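Local atomic coordinates of SAM-dependent methyltransferase (Exiguobacterium sibiricum 255-15, PDB entry 3D2L), a protein that probably transfers a methyl group from S-adenosylmethionine to a substrate not yet identified, as a member of the SAM-dependent methyltransferase family. Residues V97-N108 and L127-H138; G214-F224 and R235-I243. All blocks are in the same frame, centred on the assembly; numbering follows the deposited sequence. Where two conformers were deposited one is given.

Both contacts belong to one seven-stranded mixed sheet of the Rossmann-like methyltransferase fold, and their centres lie about 9 Å apart. Contact 1 is the deeper. It pairs two parallel central strands, 97-102 and 131-138, and most of its residues are buried. Contact 2 is the antiparallel pair at the edge of the same sheet, where strand 215-222 is outermost and more side chains reach the surface. Strands 131-138 and 235-242 are neighbours, so the contacts share a border. Arg235 of contact 2 forms salt bridges with Asp105 and Asp136 of contact 1. Aliphatic side chains fill the middle of contact 1; aromatic rings do much of the packing in contact 2.

Contact 1. Residues V97-N108 and L127-H138; sequences VDAITILCDSLN and LTDGGKLLFDVH. With MG (magnesium ion), chain E.
Ile100 and Leu133 meet at the apolar centre. Leu133 CD1 lies 3.6 Å from Ile100 CG2 and also touches Ile102 CD1, so one methyl bridges two isoleucines. It gets there because Leu133 CG is anti to the backbone N (chi1 171°), which swings the branch toward the other strand. Farther back, Ile100 CD1 packs on Leu127 CG. Toward the other end, Leu107 CD2 sits over one face of the Phe135 ring, offset toward the rim and 4.0 Å from its centroid. Strands 99-102 and 131-138 run parallel, their axes 5° apart. Ile100 N donates to Lys132 O, and Leu134 N to Ile100 O at 2.9 Å, nearly straight at 171°.

Past Ile102 the strands part and side chains take over. Asp136 OD1 accepts Cys104 N on its syn side at 3.0 Å; its OD2 takes a salt bridge from Arg235, which also pairs with Asp105 OD1, and a bond from Trp23 NE1. A water donates to Ile102 O and Asp136 O and accepts from Leu107 N, tying the diverging backbones together. Asn108 OD1 accepts His138 N at 3.0 Å, with the donor tilted from the carbonyl plane, while Asn108 ND2 bonds to Arg199 O. Asp105 CB lies over a face of the His138 ring; Gln198 bonds to both Asp105 OD2 and His138 NE2. At the far end, Asp129 OD1 binds a magnesium ion at 2.3 Å, and five waters complete its shell.

The connection between the two parallel strands, through helix 113-126, is a right-handed beta-alpha-beta crossover, as expected of a Rossmann-like fold. That helix covers Ile100 and Leu133. Helix 203-212 packs on Leu133, Phe135 and Leu107 on the same face. Strand 36-40 flanks 97-102, and 235-242 flanks 131-138.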
loop_
_atom_site.group_PDB
_atom_site.type_symbol
_atom_site.label_atom_id
_atom_site.label_comp_id
_atom_site.label_asym_id
_atom_site.label_seq_id
_atom_site.Cartn_x
_atom_site.Cartn_y
_atom_site.Cartn_z
ATOM N N VAL A 97 9.806 13.535 -9.251
ATOM C CA VAL A 97 8.382 13.129 -9.208
ATOM C C VAL A 97 7.546 14.220 -8.563
ATOM O O VAL A 97 7.979 14.896 -7.649
ATOM C CB VAL A 97 8.076 11.734 -8.528
ATOM C CG1 VAL A 97 8.944 10.630 -9.119
ATOM C CG2 VAL A 97 8.135 11.773 -7.010
ATOM N N ASP A 98 6.326 14.327 -9.055
ATOM C CA ASP A 98 5.351 15.281 -8.609
ATOM C C ASP A 98 4.538 14.771 -7.452
ATOM O O ASP A 98 3.942 15.567 -6.747
ATOM C CB ASP A 98 4.387 15.577 -9.752
ATOM C CG ASP A 98 5.096 16.049 -10.988
ATOM O OD1 ASP A 98 5.782 17.075 -10.889
ATOM O OD2 ASP A 98 4.947 15.410 -12.057
ATOM N N ALA A 99 4.422 13.452 -7.310
ATOM C CA ALA A 99 3.663 12.867 -6.202
ATOM C C ALA A 99 4.184 11.486 -5.860
ATOM O O ALA A 99 4.750 10.777 -6.724
ATOM C CB ALA A 99 2.127 12.794 -6.534
ATOM N N ILE A 100 4.018 11.131 -4.588
ATOM C CA ILE A 100 4.320 9.799 -4.069
ATOM C C ILE A 100 3.036 9.208 -3.529
ATOM O O ILE A 100 2.312 9.856 -2.767
ATOM C CB ILE A 100 5.446 9.840 -2.963
ATOM C CG1 ILE A 100 6.772 10.206 -3.589
ATOM C CG2 ILE A 100 5.578 8.495 -2.206
ATOM C CD1 ILE A 100 7.798 10.566 -2.523
ATOM N N THR A 101 2.725 7.971 -3.945
ATOM C CA THR A 101 1.572 7.278 -3.441
ATOM C C THR A 101 2.006 6.037 -2.665
ATOM O O THR A 101 2.869 5.270 -3.100
ATOM C CB THR A 101 0.545 6.893 -4.565
ATOM O OG1 THR A 101 1.204 6.151 -5.614
ATOM C CG2 THR A 101 -0.071 8.167 -5.145
ATOM N N ILE A 102 1.357 5.823 -1.528
ATOM C CA ILE A 102 1.633 4.652 -0.694
ATOM C C ILE A 102 0.271 4.115 -0.337
ATOM O O ILE A 102 -0.342 4.479 0.662
ATOM C CB ILE A 102 2.444 4.977 0.572
ATOM C CG1 ILE A 102 3.568 5.955 0.275
ATOM C CG2 ILE A 102 2.970 3.699 1.157
ATOM C CD1 ILE A 102 4.480 6.182 1.492
ATOM N N LEU A 103 -0.187 3.208 -1.176
ATOM C CA LEU A 103 -1.565 2.781 -1.164
ATOM C C LEU A 103 -1.860 1.442 -0.550
ATOM O O LEU A 103 -0.974 0.606 -0.367
ATOM C CB LEU A 103 -2.076 2.783 -2.620
ATOM C CG LEU A 103 -1.907 4.049 -3.443
ATOM C CD1 LEU A 103 -2.444 3.779 -4.874
ATOM C CD2 LEU A 103 -2.617 5.223 -2.810
ATOM N N CYS A 104 -3.145 1.281 -0.206
ATOM C CA CYS A 104 -3.698 0.037 0.322
ATOM C C CYS A 104 -2.992 -0.451 1.581
ATOM O O CYS A 104 -2.594 -1.595 1.673
ATOM C CB CYS A 104 -3.672 -1.025 -0.753
ATOM S SG CYS A 104 -4.454 -0.425 -2.321
ATOM N N ASP A 105 -2.878 0.439 2.558
ATOM C CA ASP A 105 -2.262 0.137 3.856
ATOM C C ASP A 105 -0.833 -0.408 3.805
ATOM O O ASP A 105 -0.325 -0.994 4.783
ATOM C CB ASP A 105 -3.181 -0.699 4.791
ATOM C CG ASP A 105 -3.650 -2.024 4.178
ATOM O OD1 ASP A 105 -4.665 -2.000 3.470
ATOM O OD2 ASP A 105 -3.041 -3.082 4.438
ATOM N N SER A 106 -0.142 -0.156 2.692
ATOM C CA SER A 106 1.248 -0.550 2.556
ATOM C C SER A 106 2.129 0.118 3.619
ATOM O O SER A 106 3.121 -0.466 4.097
ATOM C CB SER A 106 1.753 -0.154 1.186
ATOM O OG SER A 106 3.037 -0.685 1.013
ATOM N N LEU A 107 1.778 1.350 3.988
ATOM C CA LEU A 107 2.559 2.075 4.998
ATOM C C LEU A 107 2.489 1.373 6.313
ATOM O O LEU A 107 3.427 1.449 7.126
ATOM C CB LEU A 107 2.075 3.542 5.132
ATOM C CG LEU A 107 3.035 4.429 5.943
ATOM C CD1 LEU A 107 4.275 4.865 5.197
ATOM C CD2 LEU A 107 2.224 5.632 6.426
ATOM N N ASN A 108 1.378 0.668 6.560
ATOM C CA ASN A 108 1.221 -0.058 7.821
ATOM C C ASN A 108 2.150 -1.258 8.071
ATOM O O ASN A 108 2.210 -1.761 9.191
ATOM C CB ASN A 108 -0.254 -0.449 8.078
ATOM C CG ASN A 108 -1.144 0.730 8.341
ATOM O OD1 ASN A 108 -2.076 0.978 7.574
ATOM N ND2 ASN A 108 -0.815 1.527 9.340
ATOM N N LEU A 127 10.461 14.815 -3.460
ATOM C CA LEU A 127 9.504 15.761 -3.995
ATOM C C LEU A 127 10.077 17.163 -3.943
ATOM O O LEU A 127 10.908 17.473 -3.092
ATOM C CB LEU A 127 8.226 15.732 -3.130
ATOM C CG LEU A 127 7.457 14.422 -3.007
ATOM C CD1 LEU A 127 6.507 14.425 -1.778
ATOM C CD2 LEU A 127 6.700 14.223 -4.343
ATOM N N THR A 128 9.647 18.031 -4.851
ATOM C CA THR A 128 10.012 19.435 -4.721
ATOM C C THR A 128 8.766 20.164 -4.220
ATOM O O THR A 128 7.741 19.523 -3.945
ATOM C CB THR A 128 10.487 20.041 -6.015
ATOM O OG1 THR A 128 9.432 19.924 -6.969
ATOM C CG2 THR A 128 11.752 19.327 -6.509
ATOM N N ASP A 129 8.882 21.485 -4.089
ATOM C CA ASP A 129 7.817 22.358 -3.616
ATOM C C ASP A 129 6.508 22.060 -4.368
ATOM O O ASP A 129 6.451 22.078 -5.603
ATOM C CB ASP A 129 8.271 23.834 -3.768
ATOM C CG ASP A 129 7.209 24.864 -3.314
ATOM O OD1 ASP A 129 6.338 24.540 -2.488
ATOM O OD2 ASP A 129 7.268 26.035 -3.778
ATOM N N GLY A 130 5.452 21.770 -3.623
ATOM C CA GLY A 130 4.170 21.486 -4.248
ATOM C C GLY A 130 3.933 20.008 -4.494
ATOM O O GLY A 130 2.829 19.602 -4.733
ATOM N N GLY A 131 4.959 19.178 -4.394
ATOM C CA GLY A 131 4.754 17.735 -4.615
ATOM C C GLY A 131 3.840 17.178 -3.551
ATOM O O GLY A 131 3.857 17.629 -2.416
ATOM N N LYS A 132 3.089 16.151 -3.883
ATOM C CA LYS A 132 2.163 15.582 -2.925
ATOM C C LYS A 132 2.562 14.206 -2.464
ATOM O O LYS A 132 3.210 13.476 -3.197
ATOM C CB LYS A 132 0.754 15.534 -3.515
ATOM C CG LYS A 132 0.205 16.950 -3.829
ATOM C CD LYS A 132 -1.239 17.090 -3.496
ATOM C CE LYS A 132 -1.655 18.546 -3.411
ATOM N NZ LYS A 132 -1.459 19.232 -4.712
ATOM N N LEU A 133 2.182 13.880 -1.231
ATOM C CA LEU A 133 2.341 12.582 -0.637
ATOM C C LEU A 133 0.938 12.139 -0.251
ATOM O O LEU A 133 0.243 12.828 0.511
ATOM C CB LEU A 133 3.253 12.589 0.603
ATOM C CG LEU A 133 3.335 11.308 1.431
ATOM C CD1 LEU A 133 3.842 10.059 0.568
ATOM C CD2 LEU A 133 4.203 11.531 2.673
ATOM N N LEU A 134 0.530 10.992 -0.803
ATOM C CA LEU A 134 -0.770 10.397 -0.564
ATOM C C LEU A 134 -0.596 9.003 -0.017
ATOM O O LEU A 134 0.182 8.241 -0.551
ATOM C CB LEU A 134 -1.559 10.270 -1.867
ATOM C CG LEU A 134 -2.174 11.505 -2.501
ATOM C CD1 LEU A 134 -1.095 12.387 -3.062
ATOM C CD2 LEU A 134 -3.153 11.066 -3.614
ATOM N N PHE A 135 -1.332 8.670 1.037
ATOM C CA PHE A 135 -1.335 7.328 1.595
ATOM C C PHE A 135 -2.625 7.076 2.377
ATOM O O PHE A 135 -3.271 7.992 2.880
ATOM C CB PHE A 135 -0.116 7.011 2.513
ATOM C CG PHE A 135 -0.022 7.878 3.765
ATOM C CD1 PHE A 135 -0.617 7.493 4.952
ATOM C CD2 PHE A 135 0.674 9.066 3.749
ATOM C CE1 PHE A 135 -0.524 8.271 6.087
ATOM C CE2 PHE A 135 0.781 9.837 4.903
ATOM C CZ PHE A 135 0.178 9.449 6.049
ATOM N N ASP A 136 -2.983 5.801 2.469
ATOM C CA ASP A 136 -4.147 5.371 3.240
ATOM C C ASP A 136 -3.693 4.278 4.200
ATOM O O ASP A 136 -2.820 3.431 3.862
ATOM C CB ASP A 136 -5.285 4.874 2.346
ATOM C CG ASP A 136 -4.845 3.749 1.412
ATOM O OD1 ASP A 136 -4.147 4.024 0.403
ATOM O OD2 ASP A 136 -5.241 2.599 1.679
ATOM N N VAL A 137 -4.261 4.328 5.406
ATOM C CA VAL A 137 -3.880 3.415 6.492
ATOM C C VAL A 137 -5.079 2.925 7.254
ATOM O O VAL A 137 -6.166 3.495 7.159
ATOM C CB VAL A 137 -2.906 4.092 7.525
ATOM C CG1 VAL A 137 -1.492 4.283 6.942
ATOM C CG2 VAL A 137 -3.466 5.413 8.056
ATOM N N HIS A 138 -4.879 1.847 8.001
ATOM C CA HIS A 138 -5.902 1.343 8.878
ATOM C C HIS A 138 -6.147 2.344 9.998
ATOM O O HIS A 138 -5.229 3.011 10.448
ATOM C CB HIS A 138 -5.486 0.012 9.537
ATOM C CG HIS A 138 -5.142 -1.070 8.561
ATOM N ND1 HIS A 138 -5.955 -1.391 7.501
ATOM C CD2 HIS A 138 -4.091 -1.924 8.504
ATOM C CE1 HIS A 138 -5.435 -2.409 6.844
ATOM N NE2 HIS A 138 -4.301 -2.753 7.432
HETATM MG MG MG E . 4.418 25.565 -1.797
HETATM O O HOH W 1 7.506 17.205 -6.506
HETATM O O HOH W 2 -0.425 2.923 2.952
HETATM O O HOH W 3 5.258 27.051 -2.575
HETATM O O HOH W 4 5.516 25.735 -0.204
HETATM O O HOH W 5 2.676 26.406 -1.244
HETATM O O HOH W 6 3.514 25.209 -3.701
HETATM O O HOH W 7 3.990 23.598 -1.363
#

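Contact 2. Residues G214-F224 and R235-I243; sequences GFRVCAVTGDF and RIFFVAEKI
Phe237 drives the edge of its ring into the face of Phe224. Its CZ stands over the centre of that face, 3.6 Å from Phe224 CE1, and the planes meet at 57°. With an alanine here in place of Phe224 the ring face is gone, which is likely to leave a gap over Phe237 CZ and its edge without a partner. On the other side of the strands, Val220 is the bump: CG1 nestles against Ile236 CG2 at 3.5 Å and over a face of the Phe238 ring. Val220 CG1 is anti to its backbone N (chi1 -177°), which places it between these two neighbours. Farther along, the small Ala240 CB gives Phe215 CB a shallow seat at 3.9 Å.

The antiparallel register slips at a classic beta bulge. Cys218 N and Ala219 N both donate to Val239 O, at 2.8 and 3.2 Å, from the same face of its plane. Beyond it, Arg216 NH2 makes a weak salt bridge with Glu241 OE2.

Helix 203-212 touches Val217, Val220, Ile236 and Phe238. Helix 20-30 covers the opposite face, at Val239, Phe237 and Phe224. Strand 131-138 borders 235-242, and strand 215-222 ends the sheet.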
loop_
_atom_site.group_PDB
_atom_site.type_symbol
_atom_site.label_atom_id
_atom_site.label_comp_id
_atom_site.label_asym_id
_atom_site.label_seq_id
_atom_site.Cartn_x
_atom_site.Cartn_y
_atom_site.Cartn_z
ATOM N N GLY A 214 8.299 18.100 7.071
ATOM C CA GLY A 214 8.214 19.253 6.171
ATOM C C GLY A 214 7.029 19.286 5.214
ATOM O O GLY A 214 7.109 19.947 4.176
ATOM N N PHE A 215 5.945 18.591 5.560
ATOM C CA PHE A 215 4.723 18.549 4.754
ATOM C C PHE A 215 3.611 19.385 5.383
ATOM O O PHE A 215 3.554 19.520 6.587
ATOM C CB PHE A 215 4.157 17.101 4.619
ATOM C CG PHE A 215 4.985 16.222 3.775
ATOM C CD1 PHE A 215 4.800 16.182 2.391
ATOM C CD2 PHE A 215 5.989 15.464 4.333
ATOM C CE1 PHE A 215 5.584 15.375 1.614
ATOM C CE2 PHE A 215 6.763 14.661 3.547
ATOM C CZ PHE A 215 6.573 14.643 2.181
ATOM N N ARG A 216 2.775 19.961 4.527
ATOM C CA ARG A 216 1.544 20.584 4.942
ATOM C C ARG A 216 0.456 19.505 4.745
ATOM O O ARG A 216 0.262 18.954 3.659
ATOM C CB ARG A 216 1.228 21.841 4.135
ATOM C CG ARG A 216 -0.090 22.477 4.530
ATOM C CD ARG A 216 -0.311 23.820 3.872
ATOM N NE ARG A 216 -0.254 23.718 2.421
ATOM C CZ ARG A 216 -1.272 23.384 1.634
ATOM N NH1 ARG A 216 -2.475 23.100 2.133
ATOM N NH2 ARG A 216 -1.081 23.341 0.331
ATOM N N VAL A 217 -0.227 19.149 5.815
ATOM C CA VAL A 217 -1.322 18.168 5.702
ATOM C C VAL A 217 -2.550 18.884 5.146
ATOM O O VAL A 217 -3.056 19.827 5.747
ATOM C CB VAL A 217 -1.606 17.501 7.040
ATOM C CG1 VAL A 217 -2.725 16.429 6.904
ATOM C CG2 VAL A 217 -0.343 16.876 7.522
ATOM N N CYS A 218 -2.999 18.421 3.982
ATOM C CA CYS A 218 -4.078 19.028 3.252
ATOM C C CYS A 218 -5.426 18.471 3.598
ATOM O O CYS A 218 -6.375 19.225 3.668
ATOM C CB CYS A 218 -3.886 18.807 1.776
ATOM S SG CYS A 218 -2.389 19.536 1.110
ATOM N N ALA A 219 -5.517 17.152 3.766
ATOM C CA ALA A 219 -6.774 16.492 4.033
ATOM C C ALA A 219 -6.552 15.142 4.732
ATOM O O ALA A 219 -5.554 14.464 4.469
ATOM C CB ALA A 219 -7.532 16.299 2.722
ATOM N N VAL A 220 -7.439 14.845 5.689
ATOM C CA VAL A 220 -7.506 13.572 6.413
ATOM C C VAL A 220 -8.980 13.163 6.319
ATOM O O VAL A 220 -9.858 13.812 6.917
ATOM C CB VAL A 220 -7.085 13.686 7.878
ATOM C CG1 VAL A 220 -7.106 12.272 8.533
ATOM C CG2 VAL A 220 -5.729 14.315 7.964
ATOM N N THR A 221 -9.243 12.118 5.533
ATOM C CA THR A 221 -10.581 11.673 5.253
ATOM C C THR A 221 -10.755 10.160 5.480
ATOM O O THR A 221 -9.790 9.412 5.555
ATOM C CB THR A 221 -10.967 12.076 3.825
ATOM O OG1 THR A 221 -10.079 11.439 2.900
ATOM C CG2 THR A 221 -10.885 13.606 3.633
ATOM N N GLY A 222 -12.007 9.754 5.666
ATOM C CA GLY A 222 -12.335 8.370 5.927
ATOM C C GLY A 222 -13.082 7.645 4.830
ATOM O O GLY A 222 -13.925 8.218 4.117
ATOM N N ASP A 223 -12.708 6.379 4.677
ATOM C CA ASP A 223 -13.368 5.405 3.800
ATOM C C ASP A 223 -13.808 5.875 2.410
ATOM O O ASP A 223 -14.941 5.662 2.004
ATOM C CB ASP A 223 -14.541 4.817 4.590
ATOM C CG ASP A 223 -14.072 4.056 5.830
ATOM O OD1 ASP A 223 -13.029 3.389 5.737
ATOM O OD2 ASP A 223 -14.735 4.114 6.873
ATOM N N PHE A 224 -12.892 6.491 1.671
ATOM C CA PHE A 224 -13.143 6.944 0.299
ATOM C C PHE A 224 -14.135 8.100 0.177
ATOM O O PHE A 224 -14.477 8.486 -0.937
ATOM C CB PHE A 224 -13.604 5.783 -0.617
ATOM C CG PHE A 224 -12.621 4.665 -0.730
ATOM C CD1 PHE A 224 -11.589 4.726 -1.655
ATOM C CD2 PHE A 224 -12.735 3.538 0.064
ATOM C CE1 PHE A 224 -10.684 3.701 -1.767
ATOM C CE2 PHE A 224 -11.840 2.503 -0.062
ATOM C CZ PHE A 224 -10.814 2.591 -0.980
ATOM N N ARG A 235 -10.643 2.911 7.109
ATOM C CA ARG A 235 -9.451 3.281 6.348
ATOM C C ARG A 235 -9.361 4.812 6.294
ATOM O O ARG A 235 -10.333 5.484 5.952
ATOM C CB ARG A 235 -9.538 2.679 4.953
ATOM C CG ARG A 235 -8.330 2.850 4.097
ATOM C CD ARG A 235 -8.505 2.163 2.751
ATOM N NE ARG A 235 -8.636 0.719 2.933
ATOM C CZ ARG A 235 -7.622 -0.123 3.090
ATOM N NH1 ARG A 235 -6.379 0.310 3.031
ATOM N NH2 ARG A 235 -7.862 -1.411 3.290
ATOM N N ILE A 236 -8.200 5.336 6.665
ATOM C CA ILE A 236 -7.963 6.775 6.733
ATOM C C ILE A 236 -7.010 7.216 5.630
ATOM O O ILE A 236 -5.940 6.653 5.458
ATOM C CB ILE A 236 -7.511 7.182 8.133
ATOM C CG1 ILE A 236 -8.524 6.636 9.152
ATOM C CG2 ILE A 236 -7.372 8.747 8.236
ATOM C CD1 ILE A 236 -8.397 7.159 10.527
ATOM N N PHE A 237 -7.429 8.223 4.869
ATOM C CA PHE A 237 -6.690 8.714 3.728
ATOM C C PHE A 237 -6.061 10.038 4.073
ATOM O O PHE A 237 -6.712 10.900 4.650
ATOM C CB PHE A 237 -7.638 8.871 2.515
ATOM C CG PHE A 237 -8.229 7.569 2.046
ATOM C CD1 PHE A 237 -9.200 6.929 2.794
ATOM C CD2 PHE A 237 -7.818 6.985 0.857
ATOM C CE1 PHE A 237 -9.734 5.708 2.378
ATOM C CE2 PHE A 237 -8.364 5.764 0.438
ATOM C CZ PHE A 237 -9.327 5.143 1.207
ATOM N N PHE A 238 -4.788 10.198 3.713
ATOM C CA PHE A 238 -4.036 11.435 3.983
ATOM C C PHE A 238 -3.524 12.014 2.698
ATOM O O PHE A 238 -2.996 11.283 1.863
ATOM C CB PHE A 238 -2.805 11.143 4.812
ATOM C CG PHE A 238 -3.110 10.736 6.204
ATOM C CD1 PHE A 238 -3.570 9.453 6.471
ATOM C CD2 PHE A 238 -2.929 11.619 7.233
ATOM C CE1 PHE A 238 -3.869 9.077 7.780
ATOM C CE2 PHE A 238 -3.223 11.248 8.544
ATOM C CZ PHE A 238 -3.705 9.993 8.794
ATOM N N VAL A 239 -3.619 13.332 2.574
ATOM C CA VAL A 239 -3.070 14.050 1.440
ATOM C C VAL A 239 -2.210 15.094 2.088
ATOM O O VAL A 239 -2.688 15.853 2.958
ATOM C CB VAL A 239 -4.157 14.730 0.532
ATOM C CG1 VAL A 239 -3.488 15.446 -0.679
ATOM C CG2 VAL A 239 -5.173 13.690 0.055
ATOM N N ALA A 240 -0.938 15.133 1.683
ATOM C CA ALA A 240 0.038 16.093 2.240
ATOM C C ALA A 240 0.836 16.706 1.103
ATOM O O ALA A 240 0.996 16.095 0.035
ATOM C CB ALA A 240 0.968 15.411 3.266
ATOM N N GLU A 241 1.315 17.933 1.301
ATOM C CA GLU A 241 2.083 18.600 0.262
ATOM C C GLU A 241 3.415 19.126 0.800
ATOM O O GLU A 241 3.484 19.678 1.889
ATOM C CB GLU A 241 1.251 19.731 -0.306
ATOM C CG GLU A 241 1.934 20.531 -1.356
ATOM C CD GLU A 241 1.035 21.587 -1.886
ATOM O OE1 GLU A 241 -0.068 21.216 -2.339
ATOM O OE2 GLU A 241 1.427 22.770 -1.847
ATOM N N LYS A 242 4.472 18.966 0.010
ATOM C CA LYS A 242 5.779 19.396 0.440
ATOM C C LYS A 242 5.810 20.917 0.486
ATOM O O LYS A 242 5.474 21.568 -0.495
ATOM C CB LYS A 242 6.886 18.910 -0.507
ATOM C CG LYS A 242 8.265 19.232 0.085
ATOM C CD LYS A 242 9.419 18.712 -0.663
ATOM C CE LYS A 242 10.754 19.189 -0.012
ATOM N NZ LYS A 242 11.834 18.706 -0.878
ATOM N N ILE A 243 6.235 21.455 1.624
ATOM C CA ILE A 243 6.381 22.900 1.809
ATOM C C ILE A 243 7.666 23.325 1.055
ATOM O O ILE A 243 7.681 24.249 0.209
ATOM C CB ILE A 243 6.450 23.241 3.327
ATOM C CG1 ILE A 243 5.099 22.962 3.972
ATOM C CG2 ILE A 243 6.866 24.693 3.545
ATOM C CD1 ILE A 243 5.083 23.084 5.516
ATOM O OXT ILE A 243 8.719 22.714 1.282
HETATM O O HOH W 8 9.215 21.007 3.153
HETATM O O HOH W 9 -7.848 12.642 2.167
#